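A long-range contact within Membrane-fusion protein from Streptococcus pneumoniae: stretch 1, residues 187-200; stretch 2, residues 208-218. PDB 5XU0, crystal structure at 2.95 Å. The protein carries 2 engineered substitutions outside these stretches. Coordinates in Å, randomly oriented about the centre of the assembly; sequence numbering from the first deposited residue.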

ATOM      1  N   ASN B 187     -27.492 -21.416  27.316  1.00 77.91           N
ATOM      2  CA  ASN B 187     -27.320 -20.423  28.373  1.00 77.09           C
ATOM      3  C   ASN B 187     -28.112 -19.151  28.099  1.00 82.01           C
ATOM      4  O   ASN B 187     -28.490 -18.442  29.039  1.00 83.55           O
ATOM      5  N   LEU B 188     -28.368 -18.843  26.823  1.00 90.65           N
ATOM      6  CA  LEU B 188     -29.077 -17.616  26.470  1.00 78.91           C
ATOM      7  C   LEU B 188     -30.483 -17.579  27.056  1.00 88.10           C
ATOM      8  O   LEU B 188     -30.972 -16.505  27.424  1.00 88.95           O
ATOM      9  N   ALA B 189     -31.149 -18.731  27.146  1.00 92.45           N
ATOM     10  CA  ALA B 189     -32.509 -18.786  27.663  1.00 94.27           C
ATOM     11  C   ALA B 189     -32.574 -18.843  29.182  1.00 95.38           C
ATOM     12  O   ALA B 189     -33.649 -18.617  29.747  1.00103.81           O
ATOM     13  N   ASN B 190     -31.464 -19.142  29.856  1.00 86.00           N
ATOM     14  CA  ASN B 190     -31.452 -19.236  31.309  1.00 96.03           C
ATOM     15  C   ASN B 190     -31.009 -17.948  31.989  1.00 96.58           C
ATOM     16  O   ASN B 190     -31.222 -17.796  33.198  1.00102.00           O
ATOM     17  N   LEU B 191     -30.406 -17.023  31.247  1.00 85.87           N
ATOM     18  CA  LEU B 191     -29.651 -15.916  31.813  1.00 91.49           C
ATOM     19  C   LEU B 191     -30.230 -14.578  31.369  1.00 91.59           C
ATOM     20  O   LEU B 191     -30.573 -14.399  30.196  1.00 87.01           O
ATOM     21  N   SER B 192     -30.334 -13.640  32.310  1.00 99.46           N
ATOM     22  CA  SER B 192     -30.741 -12.273  32.015  1.00105.92           C
ATOM     23  C   SER B 192     -29.707 -11.307  32.577  1.00 95.73           C
ATOM     24  O   SER B 192     -29.019 -11.611  33.554  1.00 94.73           O
ATOM     25  N   VAL B 193     -29.596 -10.136  31.947  1.00 88.45           N
ATOM     26  CA  VAL B 193     -28.661  -9.127  32.430  1.00 90.97           C
ATOM     27  C   VAL B 193     -29.141  -8.602  33.777  1.00 93.22           C
ATOM     28  O   VAL B 193     -30.323  -8.274  33.953  1.00 89.46           O
ATOM     29  N   GLY B 194     -28.231  -8.547  34.747  1.00 87.60           N
ATOM     30  CA  GLY B 194     -28.534  -8.100  36.093  1.00 66.34           C
ATOM     31  C   GLY B 194     -28.324  -9.147  37.169  1.00 84.08           C
ATOM     32  O   GLY B 194     -28.155  -8.785  38.342  1.00 81.83           O
ATOM     33  N   GLN B 195     -28.319 -10.432  36.812  1.00 94.58           N
ATOM     34  CA  GLN B 195     -28.223 -11.492  37.807  1.00 93.95           C
ATOM     35  C   GLN B 195     -26.866 -11.477  38.501  1.00 89.46           C
ATOM     36  O   GLN B 195     -25.827 -11.269  37.867  1.00 80.56           O
ATOM     37  N   GLU B 196     -26.879 -11.706  39.811  1.00 94.07           N
ATOM     38  CA  GLU B 196     -25.646 -11.694  40.580  1.00 91.57           C
ATOM     39  C   GLU B 196     -24.840 -12.963  40.315  1.00 93.74           C
ATOM     40  O   GLU B 196     -25.374 -13.999  39.908  1.00 94.84           O
ATOM     41  N   VAL B 197     -23.534 -12.869  40.553  1.00 90.25           N
ATOM     42  CA  VAL B 197     -22.590 -13.915  40.183  1.00 89.28           C
ATOM     43  C   VAL B 197     -21.517 -14.021  41.258  1.00 85.96           C
ATOM     44  O   VAL B 197     -21.041 -13.007  41.777  1.00 93.39           O
ATOM     45  N   SER B 198     -21.144 -15.252  41.595  1.00 87.64           N
ATOM     46  CA  SER B 198     -19.976 -15.537  42.413  1.00 91.04           C
ATOM     47  C   SER B 198     -18.941 -16.269  41.567  1.00 89.35           C
ATOM     48  O   SER B 198     -19.292 -17.004  40.639  1.00102.15           O
ATOM     49  N   PHE B 199     -17.661 -16.064  41.879  1.00 80.05           N
ATOM     50  CA  PHE B 199     -16.621 -16.766  41.135  1.00 89.13           C
ATOM     51  C   PHE B 199     -15.344 -16.851  41.960  1.00 91.02           C
ATOM     52  O   PHE B 199     -15.124 -16.067  42.888  1.00 84.24           O
ATOM     53  N   THR B 200     -14.506 -17.824  41.598  1.00 85.75           N
ATOM     54  CA  THR B 200     -13.287 -18.158  42.323  1.00 98.03           C
ATOM     55  C   THR B 200     -12.175 -18.450  41.324  1.00 95.98           C
ATOM     56  O   THR B 200     -12.413 -18.592  40.121  1.00 95.38           O
ATOM     57  N   LYS B 208     -12.691 -15.632  47.408  1.00 98.63           N
ATOM     58  CA  LYS B 208     -13.858 -15.647  46.540  1.00 98.03           C
ATOM     59  C   LYS B 208     -14.235 -14.218  46.168  1.00 91.94           C
ATOM     60  O   LYS B 208     -13.901 -13.268  46.881  1.00102.06           O
ATOM     61  N   TRP B 209     -14.938 -14.072  45.045  1.00 85.99           N
ATOM     62  CA  TRP B 209     -15.361 -12.766  44.551  1.00 92.17           C
ATOM     63  C   TRP B 209     -16.834 -12.793  44.169  1.00 95.42           C
ATOM     64  O   TRP B 209     -17.466 -13.849  44.082  1.00 99.61           O
ATOM     65  N   THR B 210     -17.368 -11.600  43.919  1.00 91.08           N
ATOM     66  CA  THR B 210     -18.735 -11.409  43.467  1.00 96.15           C
ATOM     67  C   THR B 210     -18.730 -10.502  42.242  1.00 96.24           C
ATOM     68  O   THR B 210     -17.715  -9.889  41.900  1.00 97.30           O
ATOM     69  N   GLY B 211     -19.877 -10.425  41.577  1.00 89.08           N
ATOM     70  CA  GLY B 211     -19.998  -9.626  40.371  1.00 75.25           C
ATOM     71  C   GLY B 211     -21.413  -9.688  39.838  1.00 87.73           C
ATOM     72  O   GLY B 211     -22.275 -10.385  40.382  1.00 93.34           O
ATOM     73  N   LYS B 212     -21.641  -8.947  38.751  1.00 77.26           N
ATOM     74  CA  LYS B 212     -22.968  -8.804  38.164  1.00 83.70           C
ATOM     75  C   LYS B 212     -22.912  -8.954  36.649  1.00 88.92           C
ATOM     76  O   LYS B 212     -22.024  -8.402  35.996  1.00 96.75           O
ATOM     77  N   LEU B 213     -23.890  -9.670  36.096  1.00 90.68           N
ATOM     78  CA  LEU B 213     -24.027  -9.822  34.648  1.00 89.73           C
ATOM     79  C   LEU B 213     -24.420  -8.483  34.034  1.00 92.14           C
ATOM     80  O   LEU B 213     -25.518  -7.976  34.285  1.00 87.75           O
ATOM     81  N   SER B 214     -23.536  -7.909  33.215  1.00 90.32           N
ATOM     82  CA  SER B 214     -23.792  -6.598  32.635  1.00 88.27           C
ATOM     83  C   SER B 214     -24.004  -6.605  31.129  1.00 96.66           C
ATOM     84  O   SER B 214     -24.654  -5.686  30.620  1.00103.13           O
ATOM     85  N   TYR B 215     -23.482  -7.592  30.397  1.00 94.67           N
ATOM     86  CA  TYR B 215     -23.715  -7.587  28.956  1.00 84.88           C
ATOM     87  C   TYR B 215     -23.817  -9.008  28.415  1.00 96.22           C
ATOM     88  O   TYR B 215     -22.914  -9.827  28.622  1.00 82.14           O
ATOM     89  N   ILE B 216     -24.924  -9.278  27.719  1.00 90.06           N
ATOM     90  CA  ILE B 216     -25.198 -10.553  27.061  1.00 86.22           C
ATOM     91  C   ILE B 216     -25.515 -10.257  25.601  1.00 81.23           C
ATOM     92  O   ILE B 216     -26.484  -9.546  25.308  1.00 80.07           O
ATOM     93  N   SER B 217     -24.718 -10.810  24.690  1.00 81.52           N
ATOM     94  CA  SER B 217     -24.821 -10.457  23.279  1.00 88.93           C
ATOM     95  C   SER B 217     -25.910 -11.269  22.589  1.00 88.77           C
ATOM     96  O   SER B 217     -25.888 -12.506  22.611  1.00 86.12           O
ATOM     97  N   ASP B 218     -26.859 -10.563  21.968  1.00101.11           N
ATOM     98  CA  ASP B 218     -27.813 -11.163  21.041  1.00 91.42           C
ATOM     99  C   ASP B 218     -27.142 -11.766  19.819  1.00 90.22           C
ATOM    100  O   ASP B 218     -27.739 -12.631  19.170  1.00 98.05           O
TER

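Read from its N-terminal end, stretch 1 first offers apolar groups and then a strand edge. Leu188 leaves the backbone sideways, with chi1 off-well at -108° and chi2 t, yet its end reaches across: CD2 lies 3.6 Å from Ile216 CG2. Asn187, Ala189 and Asn190 stay out of contact.

Leu191 (m, m) points toward stretch 2 and serves two partners. Its CD1 meets Leu213 CD1 at 3.5 Å, while its CB sits 4.2 Å from Ile216 CD1. Leu213, with chi1 off-well at -114° and chi2 t, and Ile216 (m, t) both point back toward stretch 1. Leu191, Leu213 and Ile216 pack together, with Leu213 CD1 3.6 Å from Ile216 CD1, and Leu188 extends this apolar run by touching Ile216 alone of the three.

The type II turn from Ser192 to Gln195 then brings the chain alongside its partner. Ser192 (m) points away, but its backbone is braced locally, Ser192 N donating to Gln195 OE1 at 2.7 Å; Gln195 is m, t. Val193 (p) lies sideways and rests CG2 against backbone, 3.3 Å from Leu213 O and 3.4 Å from Ser214 O. At Gly194 the backbone angles themselves call for glycine, since a CB would jam against the preceding carbonyl. Gly194 N donates to Leu213 O at 2.8 Å, and Leu213 N returns a bond to Gln195 O at 3.1 Å.

From Glu196 the antiparallel pairing sorts side chains by alternation. Glu196 (t, t), Ser198 (t) and Thr200 (t) share one face with Lys208, Thr210 and Lys212. There Glu196 reaches diagonally past its register partner Lys212, placing OE1 3.0 Å from Thr210 OG1; Lys212 (m, t) turns its end away.

Val197 (t), Phe199 and Trp209 occupy the other face. Val197 pairs with Gly211: Val197 N donates to Gly211 O at 2.8 Å, whereas the return bond from Gly211 N to Val197 O, also 2.8 Å, is weak. Phe199 (p, chi2 -92°) bends its ring over stretch 2. Trp209 CB sits over one face of that ring, 3.4 Å from Phe199 CZ, in a CH-pi contact. The Phe199 ring and the five-membered ring of Trp209 (m, chi2 -90°) are near parallel, at 14°, but slid apart, so overlap is slight. Phe199 CE1 continues to 3.5 Å from Thr210 O. An ideal CB at Gly211 would lie 3.6 Å from Phe199 CE1, in contact with the ring and without an evident clash. Phe199 in p thus reaches over Trp209 CB and the Thr210 backbone, next to a glycine with no side chain on that face.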

ATOM      1  CB  ASN B 187     -25.839 -20.085  28.545  1.00 69.11           C
ATOM      2  CG  ASN B 187     -25.020 -21.260  29.041  1.00 81.69           C
ATOM      3  OD1 ASN B 187     -23.879 -21.454  28.619  1.00 80.01           O
ATOM      4  ND2 ASN B 187     -25.595 -22.046  29.947  1.00 86.91           N
ATOM      5  CB  LEU B 188     -29.143 -17.470  24.951  1.00 84.49           C
ATOM      6  CG  LEU B 188     -28.266 -16.400  24.302  1.00 92.26           C
ATOM      7  CD1 LEU B 188     -28.522 -16.350  22.806  1.00 91.75           C
ATOM      8  CD2 LEU B 188     -28.519 -15.045  24.933  1.00 97.24           C
ATOM      9  CB  ALA B 189     -33.245 -19.994  27.080  1.00 91.68           C
ATOM     10  CB  ASN B 190     -30.524 -20.372  31.758  1.00 94.18           C
ATOM     11  CG  ASN B 190     -31.053 -21.743  31.394  1.00 99.67           C
ATOM     12  OD1 ASN B 190     -32.252 -22.002  31.488  1.00103.32           O
ATOM     13  ND2 ASN B 190     -30.156 -22.632  30.973  1.00108.37           N
ATOM     14  CB  LEU B 191     -28.175 -16.002  31.397  1.00 84.40           C
ATOM     15  CG  LEU B 191     -27.202 -16.922  32.143  1.00 72.40           C
ATOM     16  CD1 LEU B 191     -26.876 -16.321  33.486  1.00 91.21           C
ATOM     17  CD2 LEU B 191     -27.705 -18.348  32.311  1.00 99.76           C
ATOM     18  CB  SER B 192     -32.126 -11.947  32.600  1.00 96.27           C
ATOM     19  OG  SER B 192     -33.061 -12.973  32.318  1.00108.32           O
ATOM     20  CB  VAL B 193     -28.500  -7.997  31.401  1.00 96.86           C
ATOM     21  CG1 VAL B 193     -29.849  -7.380  31.045  1.00 98.46           C
ATOM     22  CG2 VAL B 193     -27.538  -6.937  31.926  1.00 88.86           C
ATOM     23  CB  GLN B 195     -28.459 -12.853  37.153  1.00 91.02           C
ATOM     24  CG  GLN B 195     -29.723 -12.921  36.314  1.00 91.45           C
ATOM     25  CD  GLN B 195     -30.032 -14.324  35.832  1.00 91.91           C
ATOM     26  OE1 GLN B 195     -30.713 -14.509  34.821  1.00 89.42           O
ATOM     27  NE2 GLN B 195     -29.538 -15.323  36.555  1.00 87.44           N
ATOM     28  CB  GLU B 196     -25.934 -11.554  42.074  1.00 89.92           C
ATOM     29  CG  GLU B 196     -24.817 -10.859  42.841  1.00101.98           C
ATOM     30  CD  GLU B 196     -24.765 -11.254  44.304  1.00133.29           C
ATOM     31  OE1 GLU B 196     -23.648 -11.321  44.860  1.00130.93           O
ATOM     32  OE2 GLU B 196     -25.836 -11.493  44.903  1.00132.84           O
ATOM     33  CB  VAL B 197     -21.949 -13.628  38.805  1.00 92.28           C
ATOM     34  CG1 VAL B 197     -20.660 -14.421  38.626  1.00 94.76           C
ATOM     35  CG2 VAL B 197     -22.928 -13.924  37.676  1.00 79.43           C
ATOM     36  CB  SER B 198     -20.350 -16.383  43.631  1.00101.18           C
ATOM     37  OG  SER B 198     -19.195 -16.956  44.220  1.00127.20           O
ATOM     38  CB  PHE B 199     -16.355 -16.111  39.769  1.00 90.25           C
ATOM     39  CG  PHE B 199     -15.823 -14.701  39.841  1.00 98.02           C
ATOM     40  CD1 PHE B 199     -16.685 -13.615  39.817  1.00 87.21           C
ATOM     41  CD2 PHE B 199     -14.458 -14.462  39.896  1.00 92.42           C
ATOM     42  CE1 PHE B 199     -16.196 -12.322  39.866  1.00 80.94           C
ATOM     43  CE2 PHE B 199     -13.965 -13.171  39.947  1.00 87.82           C
ATOM     44  CZ  PHE B 199     -14.835 -12.099  39.930  1.00 83.00           C
ATOM     45  CB  THR B 200     -13.495 -19.368  43.242  1.00105.79           C
ATOM     46  OG1 THR B 200     -12.221 -19.870  43.669  1.00106.09           O
ATOM     47  CG2 THR B 200     -14.248 -20.472  42.501  1.00 73.40           C
ATOM     48  CB  LYS B 208     -15.035 -16.358  47.226  1.00 89.69           C
ATOM     49  CG  LYS B 208     -14.639 -17.646  47.950  1.00116.25           C
ATOM     50  CD  LYS B 208     -15.660 -18.065  48.995  1.00124.98           C
ATOM     51  CE  LYS B 208     -16.921 -18.603  48.345  1.00126.13           C
ATOM     52  NZ  LYS B 208     -16.829 -20.067  48.093  1.00114.95           N
ATOM     53  CB  TRP B 209     -14.542 -12.316  43.336  1.00 86.38           C
ATOM     54  CG  TRP B 209     -13.115 -12.012  43.625  1.00 84.43           C
ATOM     55  CD1 TRP B 209     -12.591 -10.810  43.997  1.00 79.49           C
ATOM     56  CD2 TRP B 209     -12.017 -12.924  43.549  1.00 92.59           C
ATOM     57  NE1 TRP B 209     -11.232 -10.919  44.165  1.00 90.88           N
ATOM     58  CE2 TRP B 209     -10.855 -12.208  43.896  1.00 93.64           C
ATOM     59  CE3 TRP B 209     -11.904 -14.281  43.226  1.00 91.25           C
ATOM     60  CZ2 TRP B 209      -9.596 -12.803  43.929  1.00 92.28           C
ATOM     61  CZ3 TRP B 209     -10.654 -14.868  43.260  1.00 96.36           C
ATOM     62  CH2 TRP B 209      -9.516 -14.130  43.609  1.00 91.21           C
ATOM     63  CB  THR B 210     -19.614 -10.818  44.578  1.00 99.31           C
ATOM     64  OG1 THR B 210     -20.878 -10.421  44.032  1.00107.67           O
ATOM     65  CG2 THR B 210     -18.934  -9.616  45.215  1.00 97.66           C
ATOM     66  CB  LYS B 212     -23.596  -7.439  38.498  1.00 90.08           C
ATOM     67  CG  LYS B 212     -23.823  -7.123  39.976  1.00100.66           C
ATOM     68  CD  LYS B 212     -24.270  -5.664  40.127  1.00127.50           C
ATOM     69  CE  LYS B 212     -23.552  -4.932  41.254  1.00128.20           C
ATOM     70  NZ  LYS B 212     -23.559  -3.455  41.054  1.00110.85           N
ATOM     71  CB  LEU B 213     -25.072 -10.888  34.331  1.00 83.37           C
ATOM     72  CG  LEU B 213     -24.655 -12.188  33.645  1.00 89.25           C
ATOM     73  CD1 LEU B 213     -25.893 -12.966  33.261  1.00 95.24           C
ATOM     74  CD2 LEU B 213     -23.809 -11.924  32.413  1.00 91.83           C
ATOM     75  CB  SER B 214     -22.646  -5.631  32.965  1.00 78.28           C
ATOM     76  OG  SER B 214     -21.525  -5.863  32.131  1.00 89.23           O
ATOM     77  CB  TYR B 215     -22.613  -6.803  28.235  1.00 82.96           C
ATOM     78  CG  TYR B 215     -22.518  -7.048  26.745  1.00 80.66           C
ATOM     79  CD1 TYR B 215     -21.390  -7.640  26.197  1.00 87.47           C
ATOM     80  CD2 TYR B 215     -23.550  -6.681  25.886  1.00 83.41           C
ATOM     81  CE1 TYR B 215     -21.287  -7.865  24.837  1.00 87.24           C
ATOM     82  CE2 TYR B 215     -23.456  -6.903  24.519  1.00 88.56           C
ATOM     83  CZ  TYR B 215     -22.320  -7.496  24.003  1.00 85.94           C
ATOM     84  OH  TYR B 215     -22.210  -7.724  22.648  1.00 88.06           O
ATOM     85  CB  ILE B 216     -26.368 -11.306  27.717  1.00 84.13           C
ATOM     86  CG1 ILE B 216     -25.978 -11.822  29.102  1.00 81.75           C
ATOM     87  CG2 ILE B 216     -26.833 -12.448  26.826  1.00 82.70           C
ATOM     88  CD1 ILE B 216     -27.168 -12.246  29.937  1.00 95.76           C
ATOM     89  CB  SER B 217     -23.485 -10.670  22.574  1.00 94.14           C
ATOM     90  OG  SER B 217     -23.572 -10.292  21.210  1.00 81.46           O
ATOM     91  CB  ASP B 218     -28.829 -10.116  20.571  1.00108.14           C
ATOM     92  CG  ASP B 218     -30.118 -10.155  21.357  1.00125.12           C
ATOM     93  OD1 ASP B 218     -30.145 -10.759  22.452  1.00123.98           O
ATOM     94  OD2 ASP B 218     -31.111  -9.568  20.873  1.00130.49           O
TER